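PDB 2QEE: BH0493 protein from Bacillus halodurans C-125, which binds zinc and is probably a metal-dependent enzyme of the amidohydrolase superfamily, although its reaction and substrate are not established. Local coordinates for residues C[30-38]-C[156-167]; C[147-155]-C[183-191]. All blocks are in the same frame, centred on the assembly; numbering follows the deposited sequence.

Helix 151-158 takes part in both contacts: its first turns enter interaction 2 and its C-terminal end interaction 1, and along the chain the segments alternate. Interaction 1 holds the loop after strand 24-26, while interaction 2 joins the start of helix 151-158 to helix 180-189. The contact centres lie about 18 Å apart, yet they touch where CE1 of Phe-32 packs 3.5 Å from OE2 of Glu-153. Interaction 1 includes the zinc ligand His-30. Interaction 2 is more peripheral, with the side chain of Pro-148 about 12 Å from that of His-30.

Interaction 1: residues C[30-38]-C[156-167]; sequences HLFSPNFGE and SWLEGKQPDSRF. With ZN (zinc ion), chain T.
Phe-36 directs the CE2-CZ edge of its ring at the indole face of Trp-157, a T-shaped pair with planes at 70° and CE2 of Phe-36 3.6 Å from CE2 of Trp-157. Over one face of the same phenyl lies CB of Ser-156, 4.1 Å from the centroid of Phe-36 in a CH-pi contact, while the backbone of Gln-162 and Pro-163 runs past its edge. A second CH-pi contact sets CA of Ser-33 over the middle of the Phe-167 ring, 3.7 Å from its centroid.

Between these aromatic contacts lies a set of hydrogen bonds. With OG of Ser-33 turned anti to the backbone N (chi1 -168°), it accepts from N of Asp-164 at 2.9 Å, almost straight at 166°, and donates to OD1 of Asn-35. This fixes which way round the amide sits, and its ND2 donates to O of Gln-162 at 2.7 Å, arriving above the carbonyl plane. NZ of Lys-161 reaches back to O of Asn-35 at 2.8 Å.

The loop so gripped follows the first barrel strand, 24-26, and begins with the second histidine of the His-X-His motif of amidohydrolases: NE2 of His-30 binds zinc at 2.3 Å, with His-28 and Asp-357 as further protein ligands. Strand 139-143 lies between 24-26 and 167-168 in a parallel sheet, and the 156-167 segment closes the connection to the last of these.

Behind the first shell, a Schellman motif at Gly-160 ends helix 151-158 and turns Lys-161 toward the loop. Asp-164 is set by an Asx turn, its OD1 accepting from N of Arg-166, whose guanidinium also grips the carboxylate side-on through NE and NH2. NH1 of Arg-166 extends this charge pairing to Asp-131 of helix 126-136.

Interaction 2: residues C[147-155]-C[183-191]; sequences DPFDDNERI and TKHRLRDWG
Phe-149, Arg-186 and Trp-190 bury the most surface here, the two rings meeting each other and the arginine bonding beside them. The Phe-149 ring leans toward helix 180-189, its CD1 meeting the edge of the Trp-190 indole 3.8 Å from CZ3; the two rings lie oblique, with planes at 46°. CD2 of Leu-187 adds a looser apolar touch, 4.2 Å from CE1 of Phe-149.

Arg-186, bent at chi3 (79°), spreads its guanidinium between two acceptors. NH1 bonds to O of Phe-149 at 2.7 Å, in the carbonyl plane and on a lone pair, while NH2 makes a salt bridge to the syn lone pair of OD1 of Asp-151. That one oxygen also receives NH1 and NH2 of Arg-154 end-on, so two arginines share a carboxylate that probably offsets their charge. NH1 of Arg-154 bonds to O of Pro-148 as well, which holds its guanidinium in place. Over the centre of that flat group sits CZ2 of Trp-190, 3.5 Å from CZ of Arg-154, the planes 42° apart.

Asp-150 N-caps helix 151-158 with a weak bond to N of Glu-153, and a Schellman motif at Gly-191 ends helix 180-189. Helix 200-217 packs against both segments, through Trp-213 on Pro-148 and Arg-154 and through Phe-209 on Phe-149 and Leu-187, while helix 174-178 adds Leu-176, and Asp-147 leads in from strand 139-143.

Interaction 1: residues C[30-38]-C[156-167]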
loop_
_atom_site.group_PDB
_atom_site.type_symbol
_atom_site.label_atom_id
_atom_site.label_comp_id
_atom_site.label_asym_id
_atom_site.label_seq_id
_atom_site.Cartn_x
_atom_site.Cartn_y
_atom_site.Cartn_z
ATOM N N HIS C 30 14.429 -18.823 14.702
ATOM C CA HIS C 30 15.759 -18.681 15.328
ATOM C C HIS C 30 15.767 -19.519 16.594
ATOM O O HIS C 30 16.340 -19.123 17.589
ATOM C CB HIS C 30 15.984 -17.218 15.629
ATOM C CG HIS C 30 16.288 -16.450 14.398
ATOM N ND1 HIS C 30 17.553 -16.386 13.857
ATOM C CD2 HIS C 30 15.468 -15.819 13.530
ATOM C CE1 HIS C 30 17.508 -15.702 12.726
ATOM N NE2 HIS C 30 16.253 -15.359 12.503
ATOM N N LEU C 31 15.032 -20.630 16.586
ATOM C CA LEU C 31 15.014 -21.521 17.743
ATOM C C LEU C 31 16.034 -22.681 17.505
ATOM O O LEU C 31 16.462 -22.916 16.390
ATOM C CB LEU C 31 13.621 -22.134 17.934
ATOM C CG LEU C 31 12.553 -21.046 18.148
ATOM C CD1 LEU C 31 11.189 -21.778 18.258
ATOM C CD2 LEU C 31 12.840 -20.294 19.412
ATOM N N PHE C 32 16.393 -23.398 18.582
ATOM C CA PHE C 32 17.278 -24.572 18.401
ATOM C C PHE C 32 16.754 -25.807 19.158
ATOM O O PHE C 32 16.056 -25.654 20.143
ATOM C CB PHE C 32 18.694 -24.247 18.945
ATOM C CG PHE C 32 19.373 -23.113 18.223
ATOM C CD1 PHE C 32 20.118 -23.345 17.077
ATOM C CD2 PHE C 32 19.232 -21.796 18.695
ATOM C CE1 PHE C 32 20.751 -22.273 16.380
ATOM C CE2 PHE C 32 19.850 -20.700 17.994
ATOM C CZ PHE C 32 20.597 -20.945 16.844
ATOM N N SER C 33 17.097 -27.003 18.681
ATOM C CA SER C 33 16.789 -28.242 19.403
ATOM C C SER C 33 17.358 -28.042 20.802
ATOM O O SER C 33 18.442 -27.500 20.941
ATOM C CB SER C 33 17.519 -29.416 18.745
ATOM O OG SER C 33 17.060 -30.671 19.211
ATOM N N PRO C 34 16.605 -28.436 21.828
ATOM C CA PRO C 34 16.944 -28.168 23.206
ATOM C C PRO C 34 18.272 -28.820 23.598
ATOM O O PRO C 34 18.920 -28.293 24.473
ATOM C CB PRO C 34 15.747 -28.735 23.999
ATOM C CG PRO C 34 15.059 -29.672 23.071
ATOM C CD PRO C 34 15.312 -29.144 21.688
ATOM N N ASN C 35 18.663 -29.904 22.925
ATOM C CA ASN C 35 19.995 -30.517 23.166
ATOM C C ASN C 35 21.164 -29.612 22.776
ATOM O O ASN C 35 22.303 -29.819 23.227
ATOM C CB ASN C 35 20.130 -31.926 22.542
ATOM C CG ASN C 35 20.142 -31.912 21.040
ATOM O OD1 ASN C 35 19.426 -31.126 20.433
ATOM N ND2 ASN C 35 20.932 -32.802 20.420
ATOM N N PHE C 36 20.909 -28.570 21.980
ATOM C CA PHE C 36 21.976 -27.595 21.691
ATOM C C PHE C 36 22.242 -26.663 22.865
ATOM O O PHE C 36 23.123 -25.810 22.802
ATOM C CB PHE C 36 21.652 -26.779 20.427
ATOM C CG PHE C 36 21.962 -27.497 19.152
ATOM C CD1 PHE C 36 21.451 -28.778 18.891
ATOM C CD2 PHE C 36 22.801 -26.908 18.204
ATOM C CE1 PHE C 36 21.731 -29.449 17.696
ATOM C CE2 PHE C 36 23.093 -27.571 16.992
ATOM C CZ PHE C 36 22.546 -28.855 16.744
ATOM N N GLY C 37 21.442 -26.785 23.903
ATOM C CA GLY C 37 21.647 -26.002 25.151
ATOM C C GLY C 37 21.169 -24.556 25.225
ATOM O O GLY C 37 20.097 -24.223 24.722
ATOM N N GLU C 38 21.962 -23.709 25.888
ATOM C CA GLU C 38 21.602 -22.330 26.236
ATOM C C GLU C 38 21.227 -21.406 25.068
ATOM O O GLU C 38 20.572 -20.381 25.310
ATOM C CB GLU C 38 22.727 -21.646 27.045
ATOM C CG GLU C 38 23.008 -22.254 28.436
ATOM C CD GLU C 38 21.862 -22.109 29.443
ATOM O OE1 GLU C 38 22.128 -22.219 30.665
ATOM O OE2 GLU C 38 20.698 -21.883 29.031
ATOM N N SER C 156 28.477 -27.568 18.949
ATOM C CA SER C 156 27.544 -28.685 19.007
ATOM C C SER C 156 27.629 -29.516 17.722
ATOM O O SER C 156 27.637 -30.752 17.766
ATOM C CB SER C 156 26.116 -28.180 19.258
ATOM O OG SER C 156 26.033 -27.450 20.475
ATOM N N TRP C 157 27.697 -28.839 16.572
ATOM C CA TRP C 157 27.787 -29.514 15.304
ATOM C C TRP C 157 29.063 -30.331 15.245
ATOM O O TRP C 157 29.048 -31.492 14.864
ATOM C CB TRP C 157 27.778 -28.522 14.152
ATOM C CG TRP C 157 26.364 -27.921 13.976
ATOM C CD1 TRP C 157 25.966 -26.637 14.253
ATOM C CD2 TRP C 157 25.191 -28.619 13.516
ATOM N NE1 TRP C 157 24.604 -26.482 13.973
ATOM C CE2 TRP C 157 24.113 -27.682 13.514
ATOM C CE3 TRP C 157 24.948 -29.930 13.084
ATOM C CZ2 TRP C 157 22.799 -28.052 13.133
ATOM C CZ3 TRP C 157 23.647 -30.292 12.694
ATOM C CH2 TRP C 157 22.591 -29.333 12.716
ATOM N N LEU C 158 30.153 -29.669 15.588
ATOM C CA LEU C 158 31.466 -30.333 15.560
ATOM C C LEU C 158 31.557 -31.447 16.593
ATOM O O LEU C 158 32.289 -32.411 16.369
ATOM C CB LEU C 158 32.600 -29.306 15.665
ATOM C CG LEU C 158 32.803 -28.416 14.405
ATOM C CD1 LEU C 158 33.908 -27.388 14.598
ATOM C CD2 LEU C 158 33.003 -29.165 13.049
ATOM N N GLU C 159 30.828 -31.326 17.698
ATOM C CA GLU C 159 30.730 -32.399 18.707
ATOM C C GLU C 159 29.842 -33.543 18.273
ATOM O O GLU C 159 29.705 -34.522 19.019
ATOM C CB GLU C 159 30.238 -31.883 20.055
ATOM C CG GLU C 159 31.209 -31.010 20.780
ATOM C CD GLU C 159 30.653 -30.482 22.078
ATOM O OE1 GLU C 159 31.458 -30.013 22.920
ATOM O OE2 GLU C 159 29.411 -30.521 22.272
ATOM N N GLY C 160 29.242 -33.457 17.079
ATOM C CA GLY C 160 28.456 -34.569 16.575
ATOM C C GLY C 160 26.986 -34.545 16.985
ATOM O O GLY C 160 26.239 -35.463 16.622
ATOM N N LYS C 161 26.577 -33.515 17.739
ATOM C CA LYS C 161 25.180 -33.332 18.122
ATOM C C LYS C 161 24.290 -33.268 16.882
ATOM O O LYS C 161 24.673 -32.736 15.836
ATOM C CB LYS C 161 24.969 -32.073 18.943
ATOM C CG LYS C 161 25.529 -32.160 20.308
ATOM C CD LYS C 161 24.709 -31.358 21.252
ATOM C CE LYS C 161 25.337 -31.421 22.629
ATOM N NZ LYS C 161 25.024 -30.188 23.391
ATOM N N GLN C 162 23.133 -33.890 17.003
ATOM C CA GLN C 162 22.113 -33.791 15.978
ATOM C C GLN C 162 20.894 -33.245 16.673
ATOM O O GLN C 162 20.613 -33.598 17.830
ATOM C CB GLN C 162 21.761 -35.172 15.434
ATOM C CG GLN C 162 22.775 -35.723 14.463
ATOM C CD GLN C 162 23.107 -34.707 13.400
ATOM O OE1 GLN C 162 22.264 -34.352 12.564
ATOM N NE2 GLN C 162 24.343 -34.208 13.428
ATOM N N PRO C 163 20.107 -32.458 15.938
ATOM C CA PRO C 163 18.843 -31.969 16.512
ATOM C C PRO C 163 17.849 -33.137 16.650
ATOM O O PRO C 163 17.957 -34.116 15.898
ATOM C CB PRO C 163 18.327 -31.005 15.434
ATOM C CG PRO C 163 18.922 -31.520 14.137
ATOM C CD PRO C 163 20.282 -32.090 14.519
ATOM N N ASP C 164 16.877 -33.034 17.549
ATOM C CA ASP C 164 15.804 -34.044 17.495
ATOM C C ASP C 164 14.959 -33.906 16.236
ATOM O O ASP C 164 15.141 -32.931 15.487
ATOM C CB ASP C 164 15.019 -34.184 18.785
ATOM C CG ASP C 164 13.999 -33.119 18.993
ATOM O OD1 ASP C 164 13.027 -32.991 18.212
ATOM O OD2 ASP C 164 14.157 -32.462 20.015
ATOM N N SER C 165 14.091 -34.894 15.993
ATOM C CA SER C 165 13.489 -35.138 14.690
ATOM C C SER C 165 12.530 -33.993 14.346
ATOM O O SER C 165 12.139 -33.849 13.189
ATOM C CB SER C 165 12.671 -36.445 14.735
ATOM O OG SER C 165 11.787 -36.413 15.842
ATOM N N ARG C 166 12.165 -33.234 15.364
ATOM C CA ARG C 166 11.179 -32.092 15.224
ATOM C C ARG C 166 11.846 -30.821 14.704
ATOM O O ARG C 166 11.156 -29.884 14.263
ATOM C CB ARG C 166 10.521 -31.772 16.545
ATOM C CG ARG C 166 9.687 -32.904 17.115
ATOM C CD ARG C 166 9.239 -32.620 18.541
ATOM N NE ARG C 166 10.362 -32.430 19.436
ATOM C CZ ARG C 166 10.252 -32.185 20.742
ATOM N NH1 ARG C 166 9.058 -32.092 21.333
ATOM N NH2 ARG C 166 11.357 -32.030 21.453
ATOM N N PHE C 167 13.184 -30.810 14.728
ATOM C CA PHE C 167 13.991 -29.612 14.397
ATOM C C PHE C 167 14.827 -29.883 13.184
ATOM O O PHE C 167 15.513 -30.927 13.066
ATOM C CB PHE C 167 14.887 -29.192 15.575
ATOM C CG PHE C 167 14.137 -28.651 16.741
ATOM C CD1 PHE C 167 14.079 -27.255 16.945
ATOM C CD2 PHE C 167 13.502 -29.493 17.641
ATOM C CE1 PHE C 167 13.386 -26.705 18.002
ATOM C CE2 PHE C 167 12.806 -28.983 18.744
ATOM C CZ PHE C 167 12.693 -27.573 18.920
HETATM ZN ZN ZN T . 14.810 -14.636 10.912
HETATM O O HOH W 1 16.845 -32.392 21.883
HETATM O O HOH W 2 25.016 -24.971 20.664
HETATM O O HOH W 3 15.269 -13.122 10.054
#

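Interaction 2: residues C[147-155]-C[183-191]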
loop_
_atom_site.group_PDB
_atom_site.type_symbol
_atom_site.label_atom_id
_atom_site.label_comp_id
_atom_site.label_asym_id
_atom_site.label_seq_id
_atom_site.Cartn_x
_atom_site.Cartn_y
_atom_site.Cartn_z
ATOM N N ASP C 147 24.143 -21.207 11.918
ATOM C CA ASP C 147 25.212 -20.327 11.473
ATOM C C ASP C 147 26.580 -20.909 11.858
ATOM O O ASP C 147 26.961 -20.843 13.029
ATOM C CB ASP C 147 25.066 -18.962 12.116
ATOM C CG ASP C 147 26.062 -17.959 11.562
ATOM O OD1 ASP C 147 26.973 -18.353 10.813
ATOM O OD2 ASP C 147 25.892 -16.760 11.830
ATOM N N PRO C 148 27.275 -21.483 10.879
ATOM C CA PRO C 148 28.546 -22.155 11.168
ATOM C C PRO C 148 29.629 -21.152 11.559
ATOM O O PRO C 148 30.721 -21.560 11.996
ATOM C CB PRO C 148 28.888 -22.833 9.877
ATOM C CG PRO C 148 28.152 -22.145 8.844
ATOM C CD PRO C 148 26.923 -21.580 9.467
ATOM N N PHE C 149 29.346 -19.863 11.391
ATOM C CA PHE C 149 30.298 -18.835 11.769
ATOM C C PHE C 149 30.123 -18.468 13.221
ATOM O O PHE C 149 30.986 -17.823 13.827
ATOM C CB PHE C 149 30.177 -17.623 10.860
ATOM C CG PHE C 149 30.494 -17.941 9.449
ATOM C CD1 PHE C 149 31.793 -17.870 8.986
ATOM C CD2 PHE C 149 29.496 -18.338 8.575
ATOM C CE1 PHE C 149 32.087 -18.184 7.676
ATOM C CE2 PHE C 149 29.787 -18.670 7.251
ATOM C CZ PHE C 149 31.096 -18.596 6.819
ATOM N N ASP C 150 29.016 -18.881 13.823
ATOM C CA ASP C 150 28.858 -18.633 15.247
ATOM C C ASP C 150 29.551 -19.726 16.094
ATOM O O ASP C 150 29.141 -20.901 16.109
ATOM C CB ASP C 150 27.398 -18.457 15.678
ATOM C CG ASP C 150 27.288 -18.014 17.144
ATOM O OD1 ASP C 150 27.214 -16.794 17.414
ATOM O OD2 ASP C 150 27.339 -18.860 18.048
ATOM N N ASP C 151 30.576 -19.309 16.835
ATOM C CA ASP C 151 31.368 -20.240 17.686
ATOM C C ASP C 151 30.533 -21.100 18.628
ATOM O O ASP C 151 30.763 -22.309 18.748
ATOM C CB ASP C 151 32.425 -19.461 18.488
ATOM C CG ASP C 151 33.462 -18.777 17.610
ATOM O OD1 ASP C 151 33.575 -19.067 16.394
ATOM O OD2 ASP C 151 34.181 -17.910 18.155
ATOM N N ASN C 152 29.575 -20.482 19.302
ATOM C CA ASN C 152 28.708 -21.199 20.210
ATOM C C ASN C 152 27.678 -22.148 19.560
ATOM O O ASN C 152 27.101 -23.007 20.233
ATOM C CB ASN C 152 28.019 -20.243 21.162
ATOM C CG ASN C 152 27.118 -20.965 22.144
ATOM O OD1 ASN C 152 25.901 -20.930 22.004
ATOM N ND2 ASN C 152 27.712 -21.680 23.105
ATOM N N GLU C 153 27.447 -22.012 18.266
ATOM C CA GLU C 153 26.632 -23.008 17.594
ATOM C C GLU C 153 27.521 -24.059 16.955
ATOM O O GLU C 153 27.205 -25.244 16.964
ATOM C CB GLU C 153 25.780 -22.361 16.495
ATOM C CG GLU C 153 24.758 -21.320 16.927
ATOM C CD GLU C 153 24.001 -20.788 15.714
ATOM O OE1 GLU C 153 23.710 -19.537 15.696
ATOM O OE2 GLU C 153 23.752 -21.637 14.781
ATOM N N ARG C 154 28.609 -23.603 16.335
ATOM C CA ARG C 154 29.504 -24.476 15.584
ATOM C C ARG C 154 29.946 -25.695 16.449
ATOM O O ARG C 154 30.000 -26.825 15.957
ATOM C CB ARG C 154 30.708 -23.680 15.023
ATOM C CG ARG C 154 31.472 -24.457 13.927
ATOM C CD ARG C 154 32.546 -23.633 13.170
ATOM N NE ARG C 154 33.551 -23.123 14.078
ATOM C CZ ARG C 154 33.467 -21.939 14.669
ATOM N NH1 ARG C 154 32.415 -21.162 14.432
ATOM N NH2 ARG C 154 34.436 -21.521 15.485
ATOM N N ILE C 155 30.146 -25.454 17.736
ATOM C CA ILE C 155 30.635 -26.484 18.697
ATOM C C ILE C 155 29.778 -27.759 18.732
ATOM O O ILE C 155 30.296 -28.892 18.552
ATOM C CB ILE C 155 30.778 -25.892 20.123
ATOM C CG1 ILE C 155 31.922 -24.857 20.135
ATOM C CG2 ILE C 155 31.121 -26.991 21.112
ATOM C CD1 ILE C 155 32.272 -24.236 21.515
ATOM N N THR C 183 35.447 -12.615 6.399
ATOM C CA THR C 183 35.195 -14.032 6.644
ATOM C C THR C 183 36.200 -14.980 5.964
ATOM O O THR C 183 36.461 -16.088 6.453
ATOM C CB THR C 183 33.744 -14.358 6.280
ATOM O OG1 THR C 183 32.904 -13.523 7.095
ATOM C CG2 THR C 183 33.473 -15.753 6.612
ATOM N N LYS C 184 36.772 -14.558 4.845
ATOM C CA LYS C 184 37.741 -15.370 4.128
ATOM C C LYS C 184 38.905 -15.835 5.024
ATOM O O LYS C 184 39.439 -16.939 4.861
ATOM C CB LYS C 184 38.253 -14.643 2.873
ATOM C CG LYS C 184 39.121 -13.432 3.123
ATOM C CD LYS C 184 39.414 -12.687 1.814
ATOM C CE LYS C 184 40.208 -13.535 0.844
ATOM N NZ LYS C 184 40.573 -12.855 -0.432
ATOM N N HIS C 185 39.261 -15.014 5.990
ATOM C CA HIS C 185 40.350 -15.347 6.909
ATOM C C HIS C 185 39.995 -16.468 7.889
ATOM O O HIS C 185 40.866 -17.297 8.221
ATOM C CB HIS C 185 40.845 -14.091 7.615
ATOM C CG HIS C 185 41.261 -13.017 6.655
ATOM N ND1 HIS C 185 42.324 -13.169 5.789
ATOM C CD2 HIS C 185 40.716 -11.808 6.373
ATOM C CE1 HIS C 185 42.432 -12.091 5.031
ATOM N NE2 HIS C 185 41.474 -11.246 5.371
ATOM N N ARG C 186 38.726 -16.517 8.317
ATOM C CA ARG C 186 38.225 -17.655 9.111
ATOM C C ARG C 186 38.221 -18.951 8.292
ATOM O O ARG C 186 38.671 -19.992 8.773
ATOM C CB ARG C 186 36.834 -17.378 9.689
ATOM C CG ARG C 186 36.752 -16.127 10.524
ATOM C CD ARG C 186 35.480 -16.076 11.327
ATOM N NE ARG C 186 35.580 -16.917 12.520
ATOM C CZ ARG C 186 34.551 -17.241 13.302
ATOM N NH1 ARG C 186 33.342 -16.796 13.001
ATOM N NH2 ARG C 186 34.733 -18.009 14.387
ATOM N N LEU C 187 37.752 -18.897 7.050
ATOM C CA LEU C 187 37.826 -20.054 6.165
ATOM C C LEU C 187 39.244 -20.645 6.108
ATOM O O LEU C 187 39.417 -21.864 6.215
ATOM C CB LEU C 187 37.424 -19.709 4.729
ATOM C CG LEU C 187 36.009 -19.218 4.445
ATOM C CD1 LEU C 187 35.751 -19.370 2.974
ATOM C CD2 LEU C 187 34.982 -19.984 5.222
ATOM N N ARG C 188 40.235 -19.770 5.872
ATOM C CA ARG C 188 41.665 -20.149 5.975
ATOM C C ARG C 188 42.029 -20.843 7.296
ATOM O O ARG C 188 42.622 -21.926 7.289
ATOM C CB ARG C 188 42.558 -18.925 5.774
ATOM C CG ARG C 188 42.450 -18.339 4.429
ATOM C CD ARG C 188 43.343 -17.099 4.273
ATOM N NE ARG C 188 43.434 -16.733 2.862
ATOM C CZ ARG C 188 43.625 -15.494 2.420
ATOM N NH1 ARG C 188 43.737 -14.488 3.283
ATOM N NH2 ARG C 188 43.688 -15.264 1.112
ATOM N N ASP C 189 41.672 -20.241 8.418
ATOM C CA ASP C 189 41.843 -20.892 9.714
ATOM C C ASP C 189 41.266 -22.314 9.763
ATOM O O ASP C 189 41.702 -23.132 10.580
ATOM C CB ASP C 189 41.156 -20.088 10.808
ATOM C CG ASP C 189 41.863 -18.788 11.130
ATOM O OD1 ASP C 189 42.801 -18.368 10.407
ATOM O OD2 ASP C 189 41.454 -18.175 12.134
ATOM N N TRP C 190 40.275 -22.600 8.906
ATOM C CA TRP C 190 39.519 -23.857 8.971
ATOM C C TRP C 190 39.962 -24.830 7.877
ATOM O O TRP C 190 39.348 -25.884 7.694
ATOM C CB TRP C 190 37.985 -23.571 8.896
ATOM C CG TRP C 190 37.411 -22.833 10.125
ATOM C CD1 TRP C 190 37.857 -22.914 11.425
ATOM C CD2 TRP C 190 36.275 -21.940 10.158
ATOM N NE1 TRP C 190 37.087 -22.121 12.248
ATOM C CE2 TRP C 190 36.110 -21.513 11.500
ATOM C CE3 TRP C 190 35.396 -21.450 9.182
ATOM C CZ2 TRP C 190 35.098 -20.623 11.896
ATOM C CZ3 TRP C 190 34.370 -20.566 9.581
ATOM C CH2 TRP C 190 34.249 -20.149 10.926
ATOM N N GLY C 191 41.011 -24.462 7.124
ATOM C CA GLY C 191 41.568 -25.320 6.090
ATOM C C GLY C 191 41.060 -25.151 4.677
ATOM O O GLY C 191 41.368 -25.969 3.790
#